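Local coordinates for protein Baccell_00875 (Bacteroides cellulosilyticus DSM 14838, PDB 5NO8) that probably cleaves the linkage between L-rhamnose and glucuronic acid, a polysaccharide lyase activity that removes rhamnose caps from complex arabinogalactan proteins, at residues Y70-G75 / L123-S128; N385-D390 / Q442-R447; G488-G493 / P534-N539. All coordinates share one frame; numbering follows the deposited sequence.

Interaction 1. Residues Y70-G75 / L123-S128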
ATOM      1  N   TYR A  70      12.541   6.416  21.022  1.00 14.56           N
ATOM      2  CA  TYR A  70      11.886   6.644  19.723  1.00 15.50           C
ATOM      3  C   TYR A  70      11.299   8.032  19.516  1.00 14.89           C
ATOM      4  O   TYR A  70      10.610   8.288  18.514  1.00 15.21           O
ATOM      5  CB  TYR A  70      10.774   5.612  19.512  1.00 14.83           C
ATOM      6  CG  TYR A  70      11.268   4.221  19.261  1.00 15.36           C
ATOM      7  CD1 TYR A  70      12.083   3.950  18.152  1.00 15.43           C
ATOM      8  CD2 TYR A  70      10.890   3.164  20.061  1.00 15.75           C
ATOM      9  CE1 TYR A  70      12.533   2.674  17.894  1.00 14.98           C
ATOM     10  CE2 TYR A  70      11.336   1.864  19.804  1.00 15.77           C
ATOM     11  CZ  TYR A  70      12.142   1.635  18.706  1.00 15.16           C
ATOM     12  OH  TYR A  70      12.563   0.381  18.427  1.00 16.45           O
ATOM     13  N   GLY A  71      11.570   8.947  20.436  1.00 15.47           N
ATOM     14  CA  GLY A  71      11.111  10.319  20.290  1.00 14.51           C
ATOM     15  C   GLY A  71      11.538  10.969  18.979  1.00 14.13           C
ATOM     16  O   GLY A  71      12.647  10.760  18.507  1.00 15.27           O
ATOM     17  N   TRP A  72      10.645  11.766  18.419  1.00 14.11           N
ATOM     18  CA  TRP A  72      10.918  12.534  17.197  1.00 14.07           C
ATOM     19  C   TRP A  72      12.183  13.348  17.363  1.00 14.20           C
ATOM     20  O   TRP A  72      12.327  14.151  18.322  1.00 15.52           O
ATOM     21  CB  TRP A  72       9.745  13.472  16.907  1.00 14.14           C
ATOM     22  CG  TRP A  72       9.926  14.338  15.732  1.00 14.88           C
ATOM     23  CD1 TRP A  72      10.827  15.351  15.598  1.00 15.36           C
ATOM     24  CD2 TRP A  72       9.173  14.316  14.531  1.00 16.12           C
ATOM     25  NE1 TRP A  72      10.692  15.954  14.385  1.00 16.46           N
ATOM     26  CE2 TRP A  72       9.664  15.350  13.716  1.00 16.08           C
ATOM     27  CE3 TRP A  72       8.109  13.539  14.065  1.00 16.45           C
ATOM     28  CZ2 TRP A  72       9.177  15.585  12.435  1.00 16.52           C
ATOM     29  CZ3 TRP A  72       7.605  13.801  12.799  1.00 16.89           C
ATOM     30  CH2 TRP A  72       8.142  14.799  12.000  1.00 16.74           C
ATOM     31  N   GLY A  73      13.126  13.179  16.442  1.00 12.86           N
ATOM     32  CA  GLY A  73      14.356  13.956  16.507  1.00 13.70           C
ATOM     33  C   GLY A  73      15.531  13.226  17.110  1.00 13.56           C
ATOM     34  O   GLY A  73      16.683  13.679  16.964  1.00 15.52           O
ATOM     35  N   LEU A  74      15.268  12.112  17.788  1.00 12.89           N
ATOM     36  CA  LEU A  74      16.292  11.190  18.177  1.00 12.30           C
ATOM     37  C   LEU A  74      16.644  10.335  16.967  1.00 12.36           C
ATOM     38  O   LEU A  74      15.998  10.424  15.920  1.00 12.70           O
ATOM     39  CB  LEU A  74      15.887  10.346  19.371  1.00 12.55           C
ATOM     40  CG  LEU A  74      15.472  11.172  20.601  1.00 13.36           C
ATOM     41  CD1 LEU A  74      15.159  10.205  21.726  1.00 14.12           C
ATOM     42  CD2 LEU A  74      16.515  12.216  20.995  1.00 13.95           C
ATOM     43  N   GLY A  75      17.707   9.569  17.079  1.00 11.66           N
ATOM     44  CA  GLY A  75      18.137   8.782  15.915  1.00 12.12           C
ATOM     45  C   GLY A  75      19.341   7.949  16.205  1.00 12.42           C
ATOM     46  O   GLY A  75      19.680   7.705  17.367  1.00 12.17           O
ATOM     47  N   LEU A 123       7.246  24.702  11.597  1.00 16.76           N
ATOM     48  CA  LEU A 123       8.396  24.248  12.357  1.00 16.52           C
ATOM     49  C   LEU A 123       9.526  23.998  11.353  1.00 17.06           C
ATOM     50  O   LEU A 123       9.356  23.209  10.421  1.00 17.66           O
ATOM     51  CB  LEU A 123       8.082  22.967  13.101  1.00 16.99           C
ATOM     52  CG  LEU A 123       9.249  22.153  13.674  1.00 17.18           C
ATOM     53  CD1 LEU A 123      10.062  22.922  14.708  1.00 17.38           C
ATOM     54  CD2 LEU A 123       8.743  20.806  14.170  1.00 18.00           C
ATOM     55  N   VAL A 124      10.656  24.661  11.553  1.00 15.58           N
ATOM     56  CA  VAL A 124      11.840  24.438  10.759  1.00 16.72           C
ATOM     57  C   VAL A 124      12.858  23.790  11.689  1.00 16.71           C
ATOM     58  O   VAL A 124      13.149  24.324  12.744  1.00 17.04           O
ATOM     59  CB  VAL A 124      12.361  25.744  10.152  1.00 17.56           C
ATOM     60  CG1 VAL A 124      13.579  25.471   9.296  1.00 19.61           C
ATOM     61  CG2 VAL A 124      11.255  26.439   9.331  1.00 18.66           C
ATOM     62  N   GLU A 125      13.335  22.607  11.327  1.00 15.69           N
ATOM     63  CA  GLU A 125      14.367  21.914  12.080  1.00 16.15           C
ATOM     64  C   GLU A 125      15.595  21.740  11.236  1.00 16.55           C
ATOM     65  O   GLU A 125      15.489  21.293  10.093  1.00 15.27           O
ATOM     66  CB  GLU A 125      13.893  20.526  12.473  1.00 17.31           C
ATOM     67  CG  GLU A 125      12.611  20.490  13.248  1.00 17.47           C
ATOM     68  CD  GLU A 125      12.506  19.181  14.006  1.00 19.84           C
ATOM     69  OE1 GLU A 125      12.410  18.114  13.336  1.00 19.60           O
ATOM     70  OE2 GLU A 125      12.609  19.185  15.265  1.00 20.55           O
ATOM     71  N   GLU A 126      16.749  22.079  11.802  1.00 15.84           N
ATOM     72  CA  GLU A 126      18.035  21.905  11.136  1.00 18.64           C
ATOM     73  C   GLU A 126      18.845  20.926  11.986  1.00 18.09           C
ATOM     74  O   GLU A 126      19.033  21.169  13.177  1.00 17.54           O
ATOM     75  CB  GLU A 126      18.712  23.258  11.021  1.00 22.92           C
ATOM     76  CG  GLU A 126      20.019  23.302  10.259  1.00 29.28           C
ATOM     77  CD  GLU A 126      20.705  24.667  10.393  1.00 32.95           C
ATOM     78  OE1 GLU A 126      20.030  25.726  10.344  1.00 38.53           O
ATOM     79  OE2 GLU A 126      21.928  24.665  10.584  1.00 41.59           O
ATOM     80  N   TYR A 127      19.264  19.817  11.379  1.00 15.82           N
ATOM     81  CA  TYR A 127      20.114  18.799  12.001  1.00 17.09           C
ATOM     82  C   TYR A 127      21.497  18.938  11.368  1.00 19.30           C
ATOM     83  O   TYR A 127      21.616  18.976  10.134  1.00 20.63           O
ATOM     84  CB  TYR A 127      19.600  17.380  11.732  1.00 17.20           C
ATOM     85  CG  TYR A 127      18.246  17.087  12.294  1.00 17.01           C
ATOM     86  CD1 TYR A 127      17.105  17.580  11.681  1.00 17.35           C
ATOM     87  CD2 TYR A 127      18.086  16.298  13.422  1.00 17.06           C
ATOM     88  CE1 TYR A 127      15.848  17.322  12.192  1.00 18.10           C
ATOM     89  CE2 TYR A 127      16.838  16.032  13.934  1.00 17.52           C
ATOM     90  CZ  TYR A 127      15.714  16.567  13.329  1.00 18.58           C
ATOM     91  OH  TYR A 127      14.449  16.316  13.838  1.00 20.64           O
ATOM     92  N   SER A 128      22.544  19.077  12.174  1.00 18.31           N
ATOM     93  CA  SER A 128      23.871  19.061  11.624  1.00 18.45           C
ATOM     94  C   SER A 128      24.645  17.955  12.305  1.00 17.74           C
ATOM     95  O   SER A 128      24.568  17.822  13.534  1.00 17.06           O
ATOM     96  CB  SER A 128      24.552  20.405  11.787  1.00 21.56           C
ATOM     97  OG  SER A 128      24.627  20.704  13.138  1.00 26.08           O
TER
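Glu125 OE1 is gripped by three donors: the indole of Trp72 from the facing loop, the hydroxyl of Tyr127 from two residues along its own strand, and Trp237 NE1 of strand 232-242. The first bond is almost perfectly straight, with 3.0 Å from Trp72 NE1 to Glu125 OE1 and an N-H...O angle of 177°, and the acceptor lies at the indole edge, in the ring plane. Relative to the carboxylate, the indole nitrogen approaches from above the plane, while Tyr127 OH, 2.8 Å from Glu125 OE1, comes in over the opposite face. The second oxygen, Glu125 OE2, forms a salt bridge with Arg116 NE, so both oxygens of this buried carboxylate have partners.

With CG opposite the backbone N (chi1 178°), the indole of Trp72 swings its NE1 edge toward the strand. Beside the indole, Tyr127 OH comes within 3.6 Å of Gly73 CA, and Gly73 O approaches the edge of the phenol ring in its plane, 3.8 Å from Tyr127 CE2. Gly73 is the third residue of a type II turn from Gly71 to Leu74, closed by Leu74 N bonding Gly71 O; at its backbone angles a CB would press on the carbonyl O of Trp72, which calls for glycine.

Strand 122-131 runs between strands 110-119 and 232-242 in an antiparallel sheet. The turn leads into strand 75-81 of a different sheet, where Gly73 and Leu74 bond the backbone of Tyr145 and Trp90 NE1 donates to Gly73 O, and the contact thus bridges the two sheets.

Interaction 2. Residues N385-D390 / Q442-R447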
ATOM      1  N   ASN A 385       1.045 -18.829  10.482  1.00 51.24           N
ATOM      2  CA  ASN A 385      -0.433 -18.962  10.384  1.00 46.03           C
ATOM      3  C   ASN A 385      -0.864 -19.889   9.218  1.00 42.84           C
ATOM      4  O   ASN A 385      -1.163 -19.409   8.108  1.00 37.00           O
ATOM      5  CB  ASN A 385      -1.105 -17.569  10.265  1.00 48.05           C
ATOM      6  CG  ASN A 385      -2.535 -17.551  10.803  1.00 51.33           C
ATOM      7  OD1 ASN A 385      -2.812 -18.068  11.888  1.00 51.79           O
ATOM      8  ND2 ASN A 385      -3.444 -16.939  10.050  1.00 51.63           N
ATOM      9  N   PRO A 386      -0.899 -21.225   9.465  1.00 40.66           N
ATOM     10  CA  PRO A 386      -1.234 -22.220   8.433  1.00 37.67           C
ATOM     11  C   PRO A 386      -2.458 -21.892   7.572  1.00 34.70           C
ATOM     12  O   PRO A 386      -2.421 -22.115   6.358  1.00 31.55           O
ATOM     13  CB  PRO A 386      -1.492 -23.489   9.246  1.00 38.68           C
ATOM     14  CG  PRO A 386      -0.583 -23.353  10.419  1.00 41.83           C
ATOM     15  CD  PRO A 386      -0.549 -21.884  10.746  1.00 41.83           C
ATOM     16  N   VAL A 387      -3.519 -21.367   8.184  1.00 30.64           N
ATOM     17  CA  VAL A 387      -4.787 -21.144   7.472  1.00 30.21           C
ATOM     18  C   VAL A 387      -4.616 -20.157   6.289  1.00 28.99           C
ATOM     19  O   VAL A 387      -5.314 -20.261   5.278  1.00 30.43           O
ATOM     20  CB  VAL A 387      -5.920 -20.713   8.444  1.00 31.99           C
ATOM     21  CG1 VAL A 387      -5.702 -19.300   8.983  1.00 32.14           C
ATOM     22  CG2 VAL A 387      -7.287 -20.833   7.785  1.00 33.60           C
ATOM     23  N   ASP A 388      -3.662 -19.237   6.400  1.00 26.21           N
ATOM     24  CA  ASP A 388      -3.412 -18.272   5.330  1.00 25.39           C
ATOM     25  C   ASP A 388      -2.505 -18.800   4.206  1.00 25.78           C
ATOM     26  O   ASP A 388      -2.211 -18.058   3.260  1.00 24.11           O
ATOM     27  CB  ASP A 388      -2.898 -16.947   5.899  1.00 26.74           C
ATOM     28  CG  ASP A 388      -3.980 -16.165   6.656  1.00 28.17           C
ATOM     29  OD1 ASP A 388      -5.129 -16.074   6.168  1.00 27.86           O
ATOM     30  OD2 ASP A 388      -3.676 -15.650   7.759  1.00 28.60           O
ATOM     31  N   ARG A 389      -2.088 -20.065   4.288  1.00 24.23           N
ATOM     32  CA  ARG A 389      -1.310 -20.712   3.237  1.00 24.28           C
ATOM     33  C   ARG A 389      -2.012 -22.000   2.779  1.00 24.61           C
ATOM     34  O   ARG A 389      -1.371 -22.908   2.231  1.00 24.81           O
ATOM     35  CB  ARG A 389       0.108 -21.002   3.741  1.00 24.84           C
ATOM     36  CG  ARG A 389       0.891 -19.741   4.117  1.00 26.94           C
ATOM     37  CD  ARG A 389       1.997 -19.996   5.143  1.00 30.30           C
ATOM     38  NE  ARG A 389       2.719 -18.748   5.401  1.00 32.10           N
ATOM     39  CZ  ARG A 389       2.292 -17.755   6.182  1.00 32.99           C
ATOM     40  NH1 ARG A 389       1.132 -17.853   6.854  1.00 36.18           N
ATOM     41  NH2 ARG A 389       3.033 -16.639   6.304  1.00 29.98           N
ATOM     42  N   ASP A 390      -3.333 -22.049   2.967  1.00 24.77           N
ATOM     43  CA  ASP A 390      -4.083 -23.256   2.680  1.00 25.92           C
ATOM     44  C   ASP A 390      -4.657 -23.211   1.262  1.00 25.37           C
ATOM     45  O   ASP A 390      -4.351 -22.299   0.488  1.00 25.47           O
ATOM     46  CB  ASP A 390      -5.117 -23.549   3.814  1.00 27.36           C
ATOM     47  CG  ASP A 390      -6.373 -22.675   3.784  1.00 27.82           C
ATOM     48  OD1 ASP A 390      -6.629 -21.833   2.883  1.00 25.96           O
ATOM     49  OD2 ASP A 390      -7.156 -22.831   4.757  1.00 28.12           O
ATOM     50  N   GLN A 442     -12.049 -29.317   6.640  1.00 37.93           N
ATOM     51  CA  GLN A 442     -13.218 -28.553   7.085  1.00 39.34           C
ATOM     52  C   GLN A 442     -13.293 -28.402   8.629  1.00 40.93           C
ATOM     53  O   GLN A 442     -14.381 -28.188   9.173  1.00 39.72           O
ATOM     54  CB  GLN A 442     -14.526 -29.136   6.515  1.00 38.97           C
ATOM     55  CG  GLN A 442     -14.564 -29.255   4.990  1.00 40.96           C
ATOM     56  CD  GLN A 442     -15.935 -29.638   4.438  1.00 43.08           C
ATOM     57  OE1 GLN A 442     -16.872 -29.923   5.186  1.00 41.67           O
ATOM     58  NE2 GLN A 442     -16.053 -29.652   3.112  1.00 42.68           N
ATOM     59  N   LYS A 443     -12.141 -28.515   9.303  1.00 40.36           N
ATOM     60  CA  LYS A 443     -12.023 -28.366  10.760  1.00 41.95           C
ATOM     61  C   LYS A 443     -11.570 -26.952  11.107  1.00 42.01           C
ATOM     62  O   LYS A 443     -11.583 -26.569  12.276  1.00 40.64           O
ATOM     63  CB  LYS A 443     -11.041 -29.400  11.347  1.00 40.82           C
ATOM     64  N   ASN A 444     -11.199 -26.158  10.095  1.00 41.53           N
ATOM     65  CA  ASN A 444     -10.680 -24.810  10.324  1.00 41.21           C
ATOM     66  C   ASN A 444     -11.798 -23.761  10.179  1.00 37.99           C
ATOM     67  O   ASN A 444     -12.981 -24.112  10.151  1.00 38.82           O
ATOM     68  CB  ASN A 444      -9.467 -24.544   9.414  1.00 41.84           C
ATOM     69  CG  ASN A 444      -8.377 -23.788  10.133  1.00 45.51           C
ATOM     70  OD1 ASN A 444      -8.554 -22.618  10.509  1.00 50.06           O
ATOM     71  ND2 ASN A 444      -7.256 -24.452  10.359  1.00 45.84           N
ATOM     72  N   ARG A 445     -11.435 -22.485  10.095  1.00 34.57           N
ATOM     73  CA  ARG A 445     -12.402 -21.411  10.291  1.00 33.92           C
ATOM     74  C   ARG A 445     -13.499 -21.305   9.204  1.00 34.66           C
ATOM     75  O   ARG A 445     -13.274 -21.595   8.011  1.00 33.60           O
ATOM     76  CB  ARG A 445     -11.679 -20.062  10.463  1.00 34.94           C
ATOM     77  CG  ARG A 445     -11.044 -19.518   9.188  1.00 35.19           C
ATOM     78  CD  ARG A 445     -10.131 -18.338   9.456  1.00 35.45           C
ATOM     79  NE  ARG A 445      -9.364 -17.969   8.264  1.00 33.51           N
ATOM     80  CZ  ARG A 445      -8.388 -17.056   8.225  1.00 34.56           C
ATOM     81  NH1 ARG A 445      -8.036 -16.387   9.322  1.00 34.34           N
ATOM     82  NH2 ARG A 445      -7.751 -16.800   7.070  1.00 31.41           N
ATOM     83  N   ASN A 446     -14.681 -20.877   9.643  1.00 32.73           N
ATOM     84  CA  ASN A 446     -15.802 -20.599   8.778  1.00 33.03           C
ATOM     85  C   ASN A 446     -15.854 -19.075   8.720  1.00 32.33           C
ATOM     86  O   ASN A 446     -16.302 -18.426   9.660  1.00 33.48           O
ATOM     87  CB  ASN A 446     -17.080 -21.227   9.357  1.00 33.96           C
ATOM     88  CG  ASN A 446     -18.311 -20.984   8.502  1.00 36.85           C
ATOM     89  OD1 ASN A 446     -18.237 -20.449   7.406  1.00 37.20           O
ATOM     90  ND2 ASN A 446     -19.472 -21.379   9.023  1.00 37.78           N
ATOM     91  N   ARG A 447     -15.378 -18.507   7.607  1.00 30.26           N
ATOM     92  CA  ARG A 447     -15.036 -17.081   7.511  1.00 28.73           C
ATOM     93  C   ARG A 447     -15.809 -16.422   6.371  1.00 28.66           C
ATOM     94  O   ARG A 447     -15.798 -16.916   5.251  1.00 27.41           O
ATOM     95  CB  ARG A 447     -13.526 -17.007   7.271  1.00 29.43           C
ATOM     96  CG  ARG A 447     -12.925 -15.677   6.870  1.00 29.01           C
ATOM     97  CD  ARG A 447     -11.502 -15.939   6.421  1.00 29.30           C
ATOM     98  NE  ARG A 447     -10.697 -14.750   6.172  1.00 30.00           N
ATOM     99  CZ  ARG A 447      -9.827 -14.605   5.153  1.00 32.32           C
ATOM    100  NH1 ARG A 447      -9.109 -13.490   5.068  1.00 30.66           N
ATOM    101  NH2 ARG A 447      -9.673 -15.558   4.211  1.00 29.04           N
TER
HETATM  102  O   HOH W   1      -7.535 -18.876   4.910  1.00 28.76           O
HETATM  103  O   HOH W   2      -5.723 -14.311   8.906  1.00 39.15           O
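Val387, Arg445 and Asn444 make up most of this contact. The two methyls of Val387 share the work. Val387 CG1 rests over the centre of the Arg445 guanidinium, 3.6 Å from Arg445 CZ, whereas Val387 CG2 lies over the same face nearer its NE end, 3.6 Å from Arg445 NE, and also touches Asn444 OD1 at 3.5 Å. The same Asn444 oxygen accepts the backbone N-H of Arg445 in its carbonyl plane, which ties the amide to the start of the arginine.

Arg445 leaves the backbone with CG between N and the carbonyl carbon (chi1 72°) and then runs extended to NE, delivering a flat group that is covered on both sides. The face turned from Val387 is met by the guanidinium of Arg447, whose charge is paired with Glu394 and Glu537. Along its rim, Arg445 NH2 forms a salt bridge with Asp388 OD1 at 2.9 Å. This bond is bent, at 133°, with the acceptor tilted from the guanidinium plane and the donor above the carboxylate plane. Two waters widen the grip: one links Arg445 NH2 to Val387 O, the other links Arg445 NH1 to Asp388 OD2. Asp388 OD2 also takes a bond of 2.6 Å from Asn385 ND2, which meets it from above the carboxylate plane and helps to fix the rotation of that group.

Val387 and Asp388 belong to a short 3-10 turn, 386-388, in the loop between strand 375-376 and helix 396-409, and Asn444 and Arg445 to the loop joining helices 412-429 and 448-465; such contacts between loops at helix ends are consistent with an alpha/alpha toroid.

Interaction 3. Residues G488-G493 / P534-N539; sequences GFYAIG and PAHEVN
The imidazole of His536 reaches across to Phe489 and Tyr490, starting from a CB that points toward their loop. With CG opposite its own carbonyl carbon (chi1 -70°), the ring is carried outward and each of its remaining atoms finds a partner. On the near side, His536 ND1 turns back to its own loop and donates a weak bond of 3.0 Å to Pro534 O. On the other side, His536 CD2 comes over a face of the Phe489 ring, offset toward its rim and 4.1 Å from Phe489 CE1. The two planes stand at 83° with ring centroids of Phe489 and His536 5.2 Å apart, an edge-to-face pair in which histidine supplies the edge.

Both loops lie in the helical part of the protein: residues 488-493 run between helices 469-485 and 496-505, residues 534-539 between helices 509-529 and 542-559. The histidine thus joins two loops that each link consecutive helices, as expected for an alpha/alpha-toroid-like domain. Tyr490 forms the centre of an inverse gamma turn, and its backbone N-H points at the imidazole.

Further out, His536 CE1 packs 3.6 Å from Tyr490 CB. At the tip, His536 NE2 accepts the backbone N-H of Tyr490, 3.3 Å from Tyr490 N at an angle of 161°, with the donor tilted from the imidazole plane. The phenol ring of Tyr490 stands oblique to the imidazole and continues to Pro534, whose CD lies 3.3 Å from Tyr490 CE1 and whose CG touches the same carbon, the two side chains crossing at nearly a right angle. Phe526 stacks on the Tyr490 ring, and the hydroxyl ends in a hydrogen bond with Asn529.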
ATOM      1  N   GLY A 488     -24.296  -6.963   7.522  1.00 38.11           N
ATOM      2  CA  GLY A 488     -23.343  -5.853   7.664  1.00 37.29           C
ATOM      3  C   GLY A 488     -21.885  -6.267   7.662  1.00 37.60           C
ATOM      4  O   GLY A 488     -21.061  -5.558   8.251  1.00 40.22           O
ATOM      5  N   PHE A 489     -21.558  -7.405   7.029  1.00 34.77           N
ATOM      6  CA  PHE A 489     -20.164  -7.858   6.919  1.00 33.45           C
ATOM      7  C   PHE A 489     -19.573  -7.137   5.700  1.00 31.37           C
ATOM      8  O   PHE A 489     -20.134  -7.200   4.600  1.00 30.39           O
ATOM      9  CB  PHE A 489     -20.103  -9.384   6.763  1.00 35.53           C
ATOM     10  CG  PHE A 489     -18.735 -10.000   7.019  1.00 37.36           C
ATOM     11  CD1 PHE A 489     -17.706  -9.900   6.069  1.00 38.16           C
ATOM     12  CD2 PHE A 489     -18.494 -10.744   8.171  1.00 37.86           C
ATOM     13  CE1 PHE A 489     -16.464 -10.494   6.292  1.00 37.64           C
ATOM     14  CE2 PHE A 489     -17.263 -11.345   8.394  1.00 38.25           C
ATOM     15  CZ  PHE A 489     -16.238 -11.216   7.458  1.00 39.94           C
ATOM     16  N   TYR A 490     -18.439  -6.467   5.893  1.00 30.11           N
ATOM     17  CA  TYR A 490     -17.804  -5.660   4.850  1.00 28.18           C
ATOM     18  C   TYR A 490     -16.862  -6.540   4.031  1.00 28.50           C
ATOM     19  O   TYR A 490     -15.630  -6.352   4.016  1.00 31.77           O
ATOM     20  CB  TYR A 490     -17.050  -4.491   5.461  1.00 28.20           C
ATOM     21  CG  TYR A 490     -17.930  -3.379   5.979  1.00 27.61           C
ATOM     22  CD1 TYR A 490     -18.798  -3.573   7.060  1.00 26.82           C
ATOM     23  CD2 TYR A 490     -17.891  -2.129   5.391  1.00 27.14           C
ATOM     24  CE1 TYR A 490     -19.611  -2.530   7.513  1.00 27.73           C
ATOM     25  CE2 TYR A 490     -18.691  -1.081   5.840  1.00 28.32           C
ATOM     26  CZ  TYR A 490     -19.555  -1.286   6.906  1.00 27.46           C
ATOM     27  OH  TYR A 490     -20.337  -0.217   7.332  1.00 27.49           O
ATOM     28  N   ALA A 491     -17.446  -7.472   3.305  1.00 23.89           N
ATOM     29  CA  ALA A 491     -16.657  -8.482   2.600  1.00 24.24           C
ATOM     30  C   ALA A 491     -16.060  -7.851   1.348  1.00 22.24           C
ATOM     31  O   ALA A 491     -16.638  -6.928   0.784  1.00 22.16           O
ATOM     32  CB  ALA A 491     -17.541  -9.660   2.216  1.00 24.30           C
ATOM     33  N   ILE A 492     -14.926  -8.399   0.909  1.00 22.29           N
ATOM     34  CA  ILE A 492     -14.246  -7.929  -0.277  1.00 22.37           C
ATOM     35  C   ILE A 492     -14.850  -8.586  -1.530  1.00 21.57           C
ATOM     36  O   ILE A 492     -14.980  -9.819  -1.608  1.00 23.06           O
ATOM     37  CB  ILE A 492     -12.748  -8.263  -0.220  1.00 23.11           C
ATOM     38  CG1 ILE A 492     -12.089  -7.556   0.978  1.00 23.75           C
ATOM     39  CG2 ILE A 492     -12.076  -7.850  -1.534  1.00 23.89           C
ATOM     40  CD1 ILE A 492     -10.812  -8.221   1.426  1.00 25.25           C
ATOM     41  N   GLY A 493     -15.187  -7.755  -2.506  1.00 21.31           N
ATOM     42  CA  GLY A 493     -15.628  -8.236  -3.804  1.00 22.69           C
ATOM     43  C   GLY A 493     -16.953  -8.969  -3.713  1.00 23.64           C
ATOM     44  O   GLY A 493     -17.114 -10.054  -4.274  1.00 24.60           O
ATOM     45  N   PRO A 534     -17.081  -1.176  11.315  1.00 34.16           N
ATOM     46  CA  PRO A 534     -16.716  -2.202  12.289  1.00 35.47           C
ATOM     47  C   PRO A 534     -15.312  -2.779  12.049  1.00 35.13           C
ATOM     48  O   PRO A 534     -14.814  -2.779  10.903  1.00 33.64           O
ATOM     49  CB  PRO A 534     -17.783  -3.303  12.098  1.00 36.28           C
ATOM     50  CG  PRO A 534     -18.676  -2.868  10.999  1.00 36.89           C
ATOM     51  CD  PRO A 534     -18.087  -1.658  10.348  1.00 37.62           C
ATOM     52  N   ALA A 535     -14.685  -3.264  13.117  1.00 31.82           N
ATOM     53  CA  ALA A 535     -13.380  -3.892  12.997  1.00 34.09           C
ATOM     54  C   ALA A 535     -13.568  -5.254  12.335  1.00 34.26           C
ATOM     55  O   ALA A 535     -14.577  -5.925  12.560  1.00 35.48           O
ATOM     56  CB  ALA A 535     -12.718  -4.045  14.362  1.00 35.56           C
ATOM     57  N   HIS A 536     -12.613  -5.643  11.497  1.00 34.35           N
ATOM     58  CA  HIS A 536     -12.587  -6.989  10.922  1.00 34.32           C
ATOM     59  C   HIS A 536     -11.253  -7.612  11.319  1.00 35.12           C
ATOM     60  O   HIS A 536     -10.945  -7.679  12.507  1.00 33.48           O
ATOM     61  CB  HIS A 536     -12.850  -6.941   9.404  1.00 35.97           C
ATOM     62  CG  HIS A 536     -14.261  -6.582   9.052  1.00 35.67           C
ATOM     63  ND1 HIS A 536     -14.776  -5.316   9.231  1.00 35.97           N
ATOM     64  CD2 HIS A 536     -15.270  -7.332   8.546  1.00 37.57           C
ATOM     65  CE1 HIS A 536     -16.042  -5.302   8.851  1.00 34.89           C
ATOM     66  NE2 HIS A 536     -16.362  -6.510   8.423  1.00 35.83           N
ATOM     67  N   GLU A 537     -10.444  -8.058  10.359  1.00 33.84           N
ATOM     68  CA  GLU A 537      -9.193  -8.731  10.674  1.00 34.07           C
ATOM     69  C   GLU A 537      -8.099  -7.700  11.018  1.00 32.79           C
ATOM     70  O   GLU A 537      -7.097  -8.023  11.659  1.00 35.43           O
ATOM     71  CB  GLU A 537      -8.835  -9.684   9.525  1.00 35.39           C
ATOM     72  CG  GLU A 537      -9.879 -10.814   9.449  1.00 37.97           C
ATOM     73  CD  GLU A 537      -9.758 -11.752   8.255  1.00 38.92           C
ATOM     74  OE1 GLU A 537      -8.955 -11.476   7.334  1.00 37.22           O
ATOM     75  OE2 GLU A 537     -10.505 -12.767   8.242  1.00 37.71           O
ATOM     76  N   VAL A 538      -8.323  -6.457  10.600  1.00 29.46           N
ATOM     77  CA  VAL A 538      -7.578  -5.290  11.074  1.00 28.85           C
ATOM     78  C   VAL A 538      -8.662  -4.335  11.563  1.00 29.21           C
ATOM     79  O   VAL A 538      -9.791  -4.397  11.081  1.00 28.27           O
ATOM     80  CB  VAL A 538      -6.743  -4.669   9.926  1.00 29.28           C
ATOM     81  CG1 VAL A 538      -5.816  -3.566  10.424  1.00 30.38           C
ATOM     82  CG2 VAL A 538      -5.939  -5.747   9.198  1.00 28.06           C
ATOM     83  N   ASN A 539      -8.340  -3.460  12.517  1.00 28.87           N
ATOM     84  CA  ASN A 539      -9.368  -2.614  13.156  1.00 28.63           C
ATOM     85  C   ASN A 539      -9.939  -1.560  12.231  1.00 27.95           C
ATOM     86  O   ASN A 539     -11.109  -1.205  12.330  1.00 27.72           O
ATOM     87  CB  ASN A 539      -8.834  -1.911  14.420  1.00 29.21           C
ATOM     88  CG  ASN A 539      -8.406  -2.875  15.514  1.00 30.00           C
ATOM     89  OD1 ASN A 539      -7.523  -2.540  16.342  1.00 30.89           O
ATOM     90  ND2 ASN A 539      -8.984  -4.073  15.524  1.00 26.62           N
TER

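How the interactions relate
From the N terminus, interaction 1 comes first, bringing the loop before strand 75-81 to strand 122-131 and closing a largely beta stretch of chain within the N-terminal sheets. Interaction 2 follows in the helical region, closing the chain between 385-390 and 442-447, which contains helices 396-409 and 412-429. Interaction 3 then closes the stretch holding helices 496-505 and 509-529. The three lie in series, with none nested or crossed. Interaction 1 is remote, its centre about 45 Å from that of interaction 2 and 38 Å from that of interaction 3. The latter two touch through a salt bridge of 2.9 Å from Arg447 NE to Glu537 OE2, which joins their loops.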